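Local coordinates for protein inorganic polyphosphate/ATP-glucomannokinase (Arthrobacter sp., PDB 1WOQ) that transfers a phosphoryl group from inorganic polyphosphate or ATP to glucose or mannose, as a sugar kinase of the ROK family, at residues G26-L31 / A63-R68; A49-V54 / D98-N103; E56-V61 / A112-P117; L172-H177 / L202-S207; E216-G221 / L237-V242. All blocks are in the same frame, centred on the assembly; numbering follows the deposited sequence.

Interaction 1: residues G26-L31 / A63-R68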
# COMPACT_ATOMS: atom_id res chain seq x y z
N GLY A 26 -8.56 -9.42 0.26
CA GLY A 26 -7.93 -9.95 1.45
C GLY A 26 -7.36 -11.32 1.20
O GLY A 26 -7.64 -11.96 0.18
N GLY A 27 -6.54 -11.78 2.14
CA GLY A 27 -5.94 -13.08 2.01
C GLY A 27 -5.48 -13.56 3.37
O GLY A 27 -5.32 -12.76 4.29
N ILE A 28 -5.30 -14.87 3.50
CA ILE A 28 -4.82 -15.46 4.74
C ILE A 28 -3.31 -15.53 4.52
O ILE A 28 -2.84 -16.18 3.60
CB ILE A 28 -5.43 -16.87 4.94
CG1 ILE A 28 -6.94 -16.73 5.15
CG2 ILE A 28 -4.78 -17.57 6.13
CD1 ILE A 28 -7.70 -18.05 5.10
N VAL A 29 -2.57 -14.82 5.37
CA VAL A 29 -1.13 -14.73 5.22
C VAL A 29 -0.31 -15.62 6.14
O VAL A 29 -0.50 -15.63 7.36
CB VAL A 29 -0.66 -13.27 5.41
CG1 VAL A 29 0.84 -13.15 5.15
CG2 VAL A 29 -1.44 -12.35 4.48
N ASP A 30 0.61 -16.36 5.53
CA ASP A 30 1.53 -17.23 6.25
C ASP A 30 2.78 -16.36 6.39
O ASP A 30 3.52 -16.18 5.43
CB ASP A 30 1.86 -18.47 5.42
CG ASP A 30 2.84 -19.40 6.11
OD1 ASP A 30 3.83 -18.90 6.68
OD2 ASP A 30 2.62 -20.63 6.08
N LEU A 31 3.01 -15.83 7.59
CA LEU A 31 4.15 -14.95 7.81
C LEU A 31 5.51 -15.65 7.72
O LEU A 31 6.55 -14.99 7.67
CB LEU A 31 4.01 -14.23 9.15
CG LEU A 31 2.92 -13.14 9.13
CD1 LEU A 31 2.81 -12.48 10.49
CD2 LEU A 31 3.27 -12.10 8.07
N ALA A 63 -15.29 -12.35 6.48
CA ALA A 63 -16.20 -13.46 6.73
C ALA A 63 -15.87 -14.63 5.81
O ALA A 63 -15.85 -15.78 6.24
CB ALA A 63 -17.65 -13.02 6.51
N GLU A 64 -15.61 -14.32 4.54
CA GLU A 64 -15.26 -15.35 3.56
C GLU A 64 -13.99 -16.09 3.95
O GLU A 64 -13.96 -17.32 3.98
CB GLU A 64 -15.10 -14.71 2.17
CG GLU A 64 -14.37 -15.57 1.13
CD GLU A 64 -15.10 -16.85 0.77
OE1 GLU A 64 -16.34 -16.90 0.89
OE2 GLU A 64 -14.43 -17.81 0.34
N LEU A 65 -12.93 -15.34 4.24
CA LEU A 65 -11.65 -15.93 4.61
C LEU A 65 -11.71 -16.70 5.92
O LEU A 65 -11.07 -17.74 6.06
CB LEU A 65 -10.57 -14.84 4.69
CG LEU A 65 -10.30 -14.09 3.38
CD1 LEU A 65 -9.32 -12.94 3.64
CD2 LEU A 65 -9.75 -15.04 2.33
N SER A 66 -12.47 -16.18 6.88
CA SER A 66 -12.58 -16.83 8.19
C SER A 66 -13.32 -18.17 8.12
O SER A 66 -13.19 -19.00 9.02
CB SER A 66 -13.31 -15.91 9.17
OG SER A 66 -12.65 -14.67 9.31
N ALA A 67 -14.07 -18.38 7.05
CA ALA A 67 -14.83 -19.62 6.89
C ALA A 67 -14.00 -20.72 6.22
O ALA A 67 -14.43 -21.87 6.16
CB ALA A 67 -16.10 -19.36 6.08
N ARG A 68 -12.82 -20.37 5.73
CA ARG A 68 -11.98 -21.35 5.07
C ARG A 68 -11.24 -22.25 6.05
O ARG A 68 -10.91 -21.84 7.16
CB ARG A 68 -10.98 -20.64 4.15
CG ARG A 68 -11.67 -19.82 3.08
CD ARG A 68 -10.69 -19.29 2.07
NE ARG A 68 -11.37 -18.49 1.06
CZ ARG A 68 -10.74 -17.87 0.07
NH1 ARG A 68 -9.42 -17.97 -0.04
NH2 ARG A 68 -11.43 -17.15 -0.81

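Interaction 2: residues A49-V54 / D98-N103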
# COMPACT_ATOMS: atom_id res chain seq x y z
N ALA A 49 -17.34 5.39 -1.41
CA ALA A 49 -16.65 4.56 -0.43
C ALA A 49 -16.64 5.28 0.92
O ALA A 49 -15.65 5.92 1.28
CB ALA A 49 -15.22 4.28 -0.90
N THR A 50 -17.74 5.17 1.65
CA THR A 50 -17.86 5.81 2.95
C THR A 50 -17.49 4.84 4.06
O THR A 50 -17.47 3.63 3.85
CB THR A 50 -19.30 6.28 3.21
OG1 THR A 50 -20.17 5.14 3.26
CG2 THR A 50 -19.76 7.22 2.11
N PRO A 51 -17.21 5.35 5.27
CA PRO A 51 -16.84 4.49 6.39
C PRO A 51 -17.83 3.33 6.55
O PRO A 51 -17.43 2.18 6.71
CB PRO A 51 -16.88 5.45 7.57
CG PRO A 51 -16.38 6.72 6.96
CD PRO A 51 -17.15 6.77 5.66
N GLU A 52 -19.12 3.65 6.48
CA GLU A 52 -20.15 2.64 6.63
C GLU A 52 -20.15 1.59 5.52
O GLU A 52 -20.19 0.39 5.80
CB GLU A 52 -21.52 3.31 6.70
CG GLU A 52 -22.69 2.35 6.72
CD GLU A 52 -24.00 3.02 7.09
OE1 GLU A 52 -24.12 3.48 8.25
OE2 GLU A 52 -24.90 3.10 6.23
N SER A 53 -20.08 2.02 4.26
CA SER A 53 -20.09 1.09 3.13
C SER A 53 -18.82 0.25 3.09
O SER A 53 -18.86 -0.95 2.82
CB SER A 53 -20.26 1.85 1.81
OG SER A 53 -19.12 2.63 1.50
N VAL A 54 -17.68 0.89 3.35
CA VAL A 54 -16.40 0.19 3.35
C VAL A 54 -16.37 -0.85 4.47
O VAL A 54 -15.86 -1.95 4.30
CB VAL A 54 -15.23 1.17 3.51
CG1 VAL A 54 -13.93 0.42 3.74
CG2 VAL A 54 -15.12 2.05 2.27
N ASP A 98 -13.62 9.37 0.07
CA ASP A 98 -14.61 10.29 0.64
C ASP A 98 -14.05 11.03 1.85
O ASP A 98 -13.49 10.43 2.76
CB ASP A 98 -15.87 9.53 1.05
CG ASP A 98 -17.05 10.45 1.26
OD1 ASP A 98 -17.65 10.88 0.25
OD2 ASP A 98 -17.38 10.75 2.42
N LYS A 99 -14.23 12.35 1.86
CA LYS A 99 -13.71 13.16 2.95
C LYS A 99 -14.32 12.86 4.32
O LYS A 99 -13.80 13.31 5.34
CB LYS A 99 -13.87 14.64 2.60
CG LYS A 99 -13.09 15.02 1.35
CD LYS A 99 -11.61 14.67 1.49
CE LYS A 99 -10.87 14.78 0.17
NZ LYS A 99 -11.31 13.74 -0.80
N SER A 100 -15.40 12.08 4.36
CA SER A 100 -16.01 11.72 5.63
C SER A 100 -15.06 10.82 6.41
O SER A 100 -15.26 10.57 7.60
CB SER A 100 -17.35 11.00 5.40
OG SER A 100 -17.17 9.78 4.70
N TRP A 101 -14.02 10.34 5.74
CA TRP A 101 -13.03 9.48 6.38
C TRP A 101 -12.16 10.28 7.33
O TRP A 101 -11.65 9.74 8.32
CB TRP A 101 -12.16 8.80 5.32
CG TRP A 101 -12.75 7.54 4.78
CD1 TRP A 101 -13.25 7.34 3.53
CD2 TRP A 101 -12.90 6.30 5.49
NE1 TRP A 101 -13.70 6.05 3.41
CE2 TRP A 101 -13.50 5.39 4.59
CE3 TRP A 101 -12.58 5.88 6.78
CZ2 TRP A 101 -13.79 4.07 4.96
CZ3 TRP A 101 -12.87 4.57 7.14
CH2 TRP A 101 -13.47 3.68 6.23
N LEU A 102 -11.98 11.56 7.04
CA LEU A 102 -11.15 12.41 7.88
C LEU A 102 -11.58 12.37 9.35
O LEU A 102 -12.76 12.53 9.66
CB LEU A 102 -11.17 13.85 7.37
CG LEU A 102 -10.52 14.08 6.00
CD1 LEU A 102 -10.63 15.55 5.61
CD2 LEU A 102 -9.05 13.66 6.05
N ASN A 103 -10.60 12.16 10.22
CA ASN A 103 -10.82 12.10 11.67
C ASN A 103 -11.64 10.89 12.12
O ASN A 103 -12.14 10.85 13.24
CB ASN A 103 -11.48 13.39 12.16
CG ASN A 103 -10.85 13.90 13.44
OD1 ASN A 103 -11.28 14.92 13.99
ND2 ASN A 103 -9.82 13.21 13.92

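Interaction 3: residues E56-V61 / A112-P117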
# COMPACT_ATOMS: atom_id res chain seq x y z
N GLU A 56 -18.80 -2.53 5.70
CA GLU A 56 -19.58 -3.68 5.28
C GLU A 56 -18.80 -4.57 4.32
O GLU A 56 -18.82 -5.79 4.44
CB GLU A 56 -20.89 -3.23 4.63
CG GLU A 56 -21.90 -2.64 5.60
CD GLU A 56 -22.22 -3.57 6.75
OE1 GLU A 56 -22.51 -4.76 6.48
OE2 GLU A 56 -22.20 -3.12 7.91
N ALA A 57 -18.10 -3.95 3.37
CA ALA A 57 -17.31 -4.70 2.38
C ALA A 57 -16.18 -5.46 3.06
O ALA A 57 -15.90 -6.62 2.73
CB ALA A 57 -16.75 -3.75 1.32
N VAL A 58 -15.50 -4.81 4.00
CA VAL A 58 -14.42 -5.47 4.71
C VAL A 58 -14.96 -6.67 5.48
O VAL A 58 -14.35 -7.74 5.49
CB VAL A 58 -13.72 -4.49 5.68
CG1 VAL A 58 -12.73 -5.23 6.57
CG2 VAL A 58 -13.00 -3.42 4.87
N ALA A 59 -16.12 -6.49 6.11
CA ALA A 59 -16.73 -7.58 6.86
C ALA A 59 -16.98 -8.79 5.97
O ALA A 59 -16.75 -9.93 6.39
CB ALA A 59 -18.04 -7.11 7.48
N LEU A 60 -17.44 -8.56 4.74
CA LEU A 60 -17.71 -9.66 3.83
C LEU A 60 -16.43 -10.40 3.45
O LEU A 60 -16.42 -11.62 3.39
CB LEU A 60 -18.41 -9.15 2.56
CG LEU A 60 -19.84 -8.66 2.75
CD1 LEU A 60 -20.32 -7.97 1.48
CD2 LEU A 60 -20.75 -9.84 3.10
N VAL A 61 -15.36 -9.66 3.20
CA VAL A 61 -14.10 -10.30 2.84
C VAL A 61 -13.58 -11.14 4.01
O VAL A 61 -13.18 -12.29 3.84
CB VAL A 61 -13.01 -9.27 2.44
CG1 VAL A 61 -11.69 -10.00 2.13
CG2 VAL A 61 -13.46 -8.49 1.21
N ALA A 112 -15.40 -2.92 15.73
CA ALA A 112 -16.80 -3.03 16.13
C ALA A 112 -17.61 -3.83 15.12
O ALA A 112 -18.45 -4.66 15.49
CB ALA A 112 -17.40 -1.64 16.29
N ARG A 113 -17.35 -3.59 13.83
CA ARG A 113 -18.08 -4.30 12.79
C ARG A 113 -17.67 -5.76 12.64
O ARG A 113 -18.53 -6.63 12.42
CB ARG A 113 -17.91 -3.59 11.44
CG ARG A 113 -18.68 -4.26 10.30
CD ARG A 113 -20.19 -4.24 10.57
NE ARG A 113 -20.95 -4.97 9.55
CZ ARG A 113 -21.04 -6.30 9.48
NH1 ARG A 113 -20.42 -7.07 10.37
NH2 ARG A 113 -21.76 -6.87 8.52
N LEU A 114 -16.38 -6.04 12.75
CA LEU A 114 -15.89 -7.41 12.59
C LEU A 114 -15.97 -8.29 13.84
O LEU A 114 -15.92 -9.52 13.74
CB LEU A 114 -14.43 -7.40 12.10
CG LEU A 114 -14.17 -6.89 10.68
CD1 LEU A 114 -12.68 -6.92 10.40
CD2 LEU A 114 -14.90 -7.75 9.69
N GLY A 115 -16.09 -7.67 15.00
CA GLY A 115 -16.17 -8.44 16.23
C GLY A 115 -14.85 -9.06 16.63
O GLY A 115 -14.80 -10.09 17.30
N ARG A 116 -13.75 -8.43 16.21
CA ARG A 116 -12.41 -8.89 16.53
C ARG A 116 -11.49 -7.70 16.35
O ARG A 116 -11.83 -6.75 15.64
CB ARG A 116 -12.00 -10.03 15.58
CG ARG A 116 -11.91 -9.61 14.12
CD ARG A 116 -12.13 -10.79 13.17
NE ARG A 116 -11.05 -11.77 13.21
CZ ARG A 116 -11.05 -12.89 12.49
NH1 ARG A 116 -12.08 -13.16 11.69
NH2 ARG A 116 -10.03 -13.73 12.55
N PRO A 117 -10.31 -7.71 16.99
CA PRO A 117 -9.40 -6.57 16.84
C PRO A 117 -8.94 -6.32 15.40
O PRO A 117 -8.60 -7.25 14.68
CB PRO A 117 -8.24 -6.92 17.77
CG PRO A 117 -8.28 -8.42 17.83
CD PRO A 117 -9.75 -8.72 17.91

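Interaction 4: residues L172-H177 / L202-S207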
# COMPACT_ATOMS: atom_id res chain seq x y z
N LEU A 172 4.34 15.52 -2.55
CA LEU A 172 5.41 16.50 -2.64
C LEU A 172 4.93 17.38 -3.78
O LEU A 172 4.21 16.91 -4.67
CB LEU A 172 6.71 15.83 -3.09
CG LEU A 172 7.51 14.98 -2.12
CD1 LEU A 172 8.58 14.19 -2.88
CD2 LEU A 172 8.16 15.88 -1.07
N GLU A 173 5.29 18.66 -3.76
CA GLU A 173 4.91 19.53 -4.86
C GLU A 173 6.07 19.47 -5.83
O GLU A 173 7.23 19.53 -5.43
CB GLU A 173 4.72 20.97 -4.37
CG GLU A 173 4.47 21.94 -5.51
CD GLU A 173 4.41 23.37 -5.03
OE1 GLU A 173 5.08 24.22 -5.65
OE2 GLU A 173 3.69 23.63 -4.04
N ILE A 174 5.76 19.32 -7.12
CA ILE A 174 6.80 19.27 -8.13
C ILE A 174 6.33 20.03 -9.36
O ILE A 174 5.26 19.74 -9.91
CB ILE A 174 7.14 17.81 -8.52
CG1 ILE A 174 7.69 17.06 -7.30
CG2 ILE A 174 8.16 17.79 -9.65
CD1 ILE A 174 8.05 15.62 -7.57
N ASP A 175 7.13 21.01 -9.76
CA ASP A 175 6.81 21.85 -10.91
C ASP A 175 5.41 22.46 -10.84
O ASP A 175 4.64 22.43 -11.80
CB ASP A 175 7.01 21.06 -12.20
CG ASP A 175 8.46 20.66 -12.41
OD1 ASP A 175 9.34 21.49 -12.10
OD2 ASP A 175 8.73 19.54 -12.89
N GLY A 176 5.09 23.01 -9.67
CA GLY A 176 3.81 23.68 -9.46
C GLY A 176 2.59 22.82 -9.19
O GLY A 176 1.49 23.36 -9.05
N HIS A 177 2.76 21.51 -9.10
CA HIS A 177 1.63 20.62 -8.86
C HIS A 177 1.88 19.55 -7.82
O HIS A 177 3.01 19.14 -7.58
CB HIS A 177 1.22 19.90 -10.14
CG HIS A 177 0.51 20.77 -11.12
ND1 HIS A 177 1.13 21.28 -12.24
CD2 HIS A 177 -0.77 21.22 -11.15
CE1 HIS A 177 0.26 22.01 -12.92
NE2 HIS A 177 -0.90 21.99 -12.28
N LEU A 202 8.45 10.79 -14.51
CA LEU A 202 9.06 9.96 -13.48
C LEU A 202 10.52 10.33 -13.26
O LEU A 202 11.02 10.26 -12.14
CB LEU A 202 8.93 8.48 -13.84
CG LEU A 202 7.50 7.95 -13.92
CD1 LEU A 202 7.53 6.45 -14.18
CD2 LEU A 202 6.76 8.23 -12.61
N GLN A 203 11.22 10.71 -14.34
CA GLN A 203 12.62 11.12 -14.22
C GLN A 203 12.68 12.31 -13.28
O GLN A 203 13.54 12.39 -12.40
CB GLN A 203 13.18 11.52 -15.59
CG GLN A 203 14.57 12.16 -15.57
CD GLN A 203 15.65 11.23 -15.03
OE1 GLN A 203 15.62 10.03 -15.27
NE2 GLN A 203 16.63 11.80 -14.33
N ARG A 204 11.75 13.24 -13.47
CA ARG A 204 11.68 14.43 -12.63
C ARG A 204 11.36 14.07 -11.19
O ARG A 204 12.01 14.55 -10.26
CB ARG A 204 10.60 15.39 -13.16
CG ARG A 204 10.50 16.70 -12.37
CD ARG A 204 11.80 17.48 -12.47
NE ARG A 204 12.44 17.69 -11.17
CZ ARG A 204 12.09 18.62 -10.30
NH1 ARG A 204 11.10 19.46 -10.57
NH2 ARG A 204 12.73 18.72 -9.14
N TYR A 205 10.35 13.23 -11.00
CA TYR A 205 9.93 12.82 -9.66
C TYR A 205 11.03 12.08 -8.90
O TYR A 205 11.41 12.47 -7.79
CB TYR A 205 8.69 11.93 -9.72
CG TYR A 205 8.18 11.52 -8.35
CD1 TYR A 205 7.39 12.39 -7.59
CD2 TYR A 205 8.53 10.29 -7.79
CE1 TYR A 205 6.96 12.04 -6.30
CE2 TYR A 205 8.10 9.93 -6.51
CZ TYR A 205 7.33 10.81 -5.77
OH TYR A 205 6.92 10.47 -4.50
N PHE A 206 11.55 11.01 -9.49
CA PHE A 206 12.59 10.24 -8.83
C PHE A 206 13.90 10.99 -8.62
O PHE A 206 14.56 10.81 -7.60
CB PHE A 206 12.84 8.92 -9.56
CG PHE A 206 11.75 7.91 -9.34
CD1 PHE A 206 10.75 7.73 -10.29
CD2 PHE A 206 11.69 7.16 -8.17
CE1 PHE A 206 9.71 6.82 -10.08
CE2 PHE A 206 10.66 6.25 -7.94
CZ PHE A 206 9.67 6.09 -8.90
N SER A 207 14.29 11.83 -9.57
CA SER A 207 15.53 12.59 -9.40
C SER A 207 15.34 13.60 -8.27
O SER A 207 16.27 13.89 -7.53
CB SER A 207 15.94 13.28 -10.71
OG SER A 207 15.00 14.26 -11.11

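Interaction 5: residues E216-G221 / L237-V242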
# COMPACT_ATOMS: atom_id res chain seq x y z
N GLU A 216 19.30 4.34 -0.87
CA GLU A 216 20.15 3.24 -1.29
C GLU A 216 19.44 2.51 -2.44
O GLU A 216 20.09 1.91 -3.29
CB GLU A 216 20.35 2.25 -0.14
CG GLU A 216 21.01 2.83 1.10
CD GLU A 216 22.38 3.40 0.81
OE1 GLU A 216 23.16 2.74 0.09
OE2 GLU A 216 22.68 4.51 1.31
N LEU A 217 18.12 2.59 -2.45
CA LEU A 217 17.32 1.90 -3.46
C LEU A 217 15.91 2.45 -3.58
O LEU A 217 15.32 2.91 -2.60
CB LEU A 217 17.23 0.41 -3.09
CG LEU A 217 16.38 -0.53 -3.95
CD1 LEU A 217 17.06 -0.74 -5.29
CD2 LEU A 217 16.19 -1.87 -3.23
N PHE A 218 15.38 2.40 -4.79
CA PHE A 218 14.01 2.81 -5.08
C PHE A 218 13.32 1.51 -5.49
O PHE A 218 13.87 0.75 -6.28
CB PHE A 218 13.94 3.76 -6.28
CG PHE A 218 14.09 5.21 -5.94
CD1 PHE A 218 15.02 6.00 -6.63
CD2 PHE A 218 13.28 5.82 -4.99
CE1 PHE A 218 15.12 7.37 -6.38
CE2 PHE A 218 13.37 7.19 -4.74
CZ PHE A 218 14.29 7.96 -5.44
N ILE A 219 12.13 1.25 -4.96
CA ILE A 219 11.38 0.06 -5.34
C ILE A 219 10.05 0.60 -5.84
O ILE A 219 9.36 1.32 -5.12
CB ILE A 219 11.13 -0.88 -4.14
CG1 ILE A 219 12.46 -1.41 -3.61
CG2 ILE A 219 10.24 -2.03 -4.58
CD1 ILE A 219 12.34 -2.19 -2.32
N VAL A 220 9.69 0.27 -7.08
CA VAL A 220 8.45 0.76 -7.65
C VAL A 220 7.32 -0.25 -7.55
O VAL A 220 7.40 -1.34 -8.11
CB VAL A 220 8.64 1.18 -9.12
CG1 VAL A 220 7.34 1.75 -9.67
CG2 VAL A 220 9.77 2.21 -9.22
N GLY A 221 6.27 0.14 -6.83
CA GLY A 221 5.12 -0.73 -6.67
C GLY A 221 3.89 -0.17 -7.38
O GLY A 221 4.00 0.73 -8.20
N LEU A 237 19.16 7.77 -13.18
CA LEU A 237 19.28 8.11 -11.77
C LEU A 237 20.57 7.59 -11.15
O LEU A 237 21.19 6.67 -11.68
CB LEU A 237 18.09 7.52 -11.00
CG LEU A 237 16.70 7.87 -11.52
CD1 LEU A 237 15.66 6.99 -10.82
CD2 LEU A 237 16.42 9.34 -11.29
N ARG A 238 20.95 8.18 -10.03
CA ARG A 238 22.16 7.76 -9.33
C ARG A 238 21.77 6.60 -8.42
O ARG A 238 22.62 5.86 -7.93
CB ARG A 238 22.72 8.91 -8.50
CG ARG A 238 24.14 8.69 -8.01
CD ARG A 238 25.11 8.58 -9.18
NE ARG A 238 26.51 8.55 -8.76
CZ ARG A 238 27.12 9.54 -8.12
NH1 ARG A 238 28.40 9.42 -7.77
NH2 ARG A 238 26.46 10.65 -7.81
N THR A 239 20.46 6.44 -8.21
CA THR A 239 19.93 5.39 -7.34
C THR A 239 19.39 4.20 -8.11
O THR A 239 18.65 4.36 -9.08
CB THR A 239 18.76 5.93 -6.49
OG1 THR A 239 19.15 7.16 -5.87
CG2 THR A 239 18.36 4.92 -5.42
N PRO A 240 19.77 2.98 -7.71
CA PRO A 240 19.24 1.83 -8.44
C PRO A 240 17.73 1.81 -8.23
O PRO A 240 17.24 2.17 -7.16
CB PRO A 240 19.95 0.64 -7.80
CG PRO A 240 20.25 1.12 -6.41
CD PRO A 240 20.68 2.55 -6.64
N ILE A 241 16.99 1.41 -9.25
CA ILE A 241 15.54 1.38 -9.15
C ILE A 241 15.01 0.10 -9.77
O ILE A 241 15.33 -0.24 -10.91
CB ILE A 241 14.93 2.64 -9.83
CG1 ILE A 241 13.40 2.63 -9.68
CG2 ILE A 241 15.36 2.72 -11.29
CD1 ILE A 241 12.76 3.98 -9.98
N VAL A 242 14.21 -0.63 -8.99
CA VAL A 242 13.66 -1.89 -9.44
C VAL A 242 12.18 -2.03 -9.09
O VAL A 242 11.68 -1.37 -8.17
CB VAL A 242 14.41 -3.08 -8.79
CG1 VAL A 242 15.91 -2.95 -9.01
CG2 VAL A 242 14.10 -3.14 -7.29

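Interaction 1: residues G26-L31 / A63-R68
Just beside the point where I28 meets L65, OE2 of E64 is gripped by two nitrogens of R68, NE at 3.2 Å and NH2 at 3.3 Å. Both bonds reach the anti side of this one oxygen in a side-on salt bridge, and OE2 lies within 4° of the guanidinium plane. One face of the guanidinium lies on L65, whose CD2 is over its centre, 3.7 Å from the plane, while NH1 of R68 is bound by the backbone oxygen of E39.

L65 makes the apolar contact. Its other methyl, CD1, enters over the glycine backbone and comes to 3.4 Å from N of G27 and 3.5 Å from C of G26, an approach made possible by the absence of a side chain on G26. I28 slides past L65 in the opposite direction: its CG1 lies 4.1 Å from CB of L65, and its CD1 reaches 3.5 Å from O of L65.

The contact thus lays the C-terminal part of helix 51-66 on strand 23-30 of the first five-stranded sheet. I15 of strand 14-19 also touches L65, and L37 of strand 35-44 flanks I28.

Interaction 2: residues A49-V54 / D98-N103
The capped N-terminus of helix 51-66 rests P51 against W101, which belongs to a short 3-10 turn ahead of helix 106-114. P51 lies over one face of the indole. Its CA sits 3.7 Å from the centroid of the six-membered ring and 27° off the normal, a CH-pi contact, and its CG is 3.8 Å from CD2 of W101. V54, one helical turn on, meets the rim instead, with CB in the ring plane and 3.5 Å from CZ2 of W101.

The polar corner of the indole is also used: NE1 of W101 donates to O of A49 at 2.9 Å, a bent bond (142° at the hydrogen) with the acceptor tilted from the ring plane. One face, the rim and the N-H of the indole are therefore all engaged by A49-V54, which should restrict the rotation of the ring. F82 also packs on it.

Each partner is braced internally. In a capping box, N of S53 donates to OG1 of T50 at 3.3 Å and N of T50 to OG of S53 at 2.9 Å. In 98-103, OD2 of D98 accepts from N of S100 at 3.1 Å, and OG of S100 lies 3.2 Å from CD of P51.

The arrangement pairs two classical local motifs, a capping box at a helix start and an Asx turn leading into a 3-10 turn, joined by a CH-pi contact between proline and tryptophan.

Interaction 3: residues E56-V61 / A112-P117
E56 and R113 join two helices through a bidentate salt bridge in which each carboxylate oxygen has its own donor. NE of R113 donates to OE2 of E56 at 2.8 Å and 165°, and NH2 of R113 to OE1 of E56 at 3.0 Å and 158°. Both oxygens lie at the edge of the guanidinium, close to its plane. The carboxylate is not coplanar with it: the two planes stand 42° apart, so that NE approaches OE2 from above the carboxylate plane, whereas NH2 meets OE1 on its syn side. The side chains cross at about a right angle, and bends in both chains at chi2 help bring the charged ends together.

Beneath this pair lies an apolar floor. CB of A59 sits over the centre of the R113 guanidinium, 3.7 Å from CZ, so that the guanidinium lies against the helix that carries A59. L114 packs next to it, its CD2 3.4 Å from CA of A59 and its CD1 4.2 Å from CG1 of V58.

After L114 the chain leaves the helix at G115, which has positive phi. R116 then turns its guanidinium to other acceptors: its NE donates to O of S76, and its NH1 is bonded to OG of S66.

Polar and apolar parts are thus layered. The charges of E56 and R113 probably offset one another at an exposed rim, where water probably competes with the bridge, while A59, V58 and L114 supply the more sheltered packing between the helices.

Interaction 4: residues L172-H177 / L202-S207
I174 and R204 are brought together by an extended first torsion on the arginine, with CG anti to the backbone N (chi1 -178°), followed by bends at chi2 and chi3 (62° and -118°) that fold the chain over toward the beta turn. I174 carries CG1 anti to its carbonyl carbon, and its two branches part: CG2 goes to R204 and CD1 to Y205.

CG2 of I174 lies over one face of the R204 guanidinium, 3.5 Å from NH1, as the two side chains slide past each other in opposite directions. CD1 of I174 comes to 3.3 Å from CD1 of Y205, the side chains crossing at about a right angle. Farther along, CD1 of L172 touches CE1 of Y205 at 4.4 Å. The hydroxyl of Y205 is held by the backbone oxygen of L169, in a segment that also supplies the glucose-pocket residues E168 and H171.

The charged part is looser. One nitrogen, NH1 of R204, faces both oxygens of D175: OD1 lies 3.1 Å away in a salt bridge, and OD2 accepts a weak bond at 3.3 Å. D175 is presented by a type I' turn, closed by backbone bonds from N of I174 to O of H177 (2.8 Å) and from N of H177 to O of I174.

The hairpin is therefore seated on helix 195-213 chiefly by the contacts of I174 with R204 and Y205, and the ion pair, built on a single arginine nitrogen at an exposed turn, probably adds a modest, partly water-screened attraction.

Interaction 5: residues E216-G221 / L237-V242
I241 packs between F218 and V220 on one face of the sheet, and this trio is the apolar centre of the contact. CG1 of I241 lies 3.6 Å from CB of F218, and CD1 of I241 lies 3.6 Å from CG2 of V220. I241 has CG1 anti to its backbone N, which carries this branch between the two neighbours. Around the ring of F218, T239 brings CG2 to 3.7 Å from CD1, its side chain crossing that of F218 at about a right angle; F206 of helix 195-213 meets the ring edge-to-face.

On the other face, I219 and V242 are paired more loosely. L217 turns its CD1 to P240, just ahead of the partner strand, and reaches its CG at 3.9 Å.

Between the faces run the backbone bonds of a parallel ladder. N of F218 donates to O of P240, and N of V242 to O of F218. The shortest of the three runs from N of V220 to O of V242, at 2.8 Å. CA-H groups of I241 and I219 add contacts to O of F218 and O of V242. At the outer end, CG of P240 rests 3.2 Å from O of E216, and OG1 of T239 is bonded to OE1 of E210.

Three backbone bonds thus tie the edge strand 241-243, with P240 just ahead of it, to strand 217-221, while the apolar side chains of F218 and I241 join the sheet to helix 195-213.

How the interactions relate
Interactions 1, 2 and 3 share helix 51-66, taking its end, start and middle, and their segments alternate along the chain. Interactions 1 and 3, with centres about 13 Å apart, touch through S66 and R116; 2 and 3 adjoin in sequence. Interactions 4 and 5 follow later in the chain, on the other side of its centre from 1 and 3. Their centres are about 15 Å apart, and they meet where F206 packs on F218, L237 and I241. Each group belongs to the half built around one of two mixed five-stranded sheets of the same order, 3-2-1-4-5, the duplicated architecture of the actin-like ATPase clan. Glucose contacts residues from both halves, in the cleft between them.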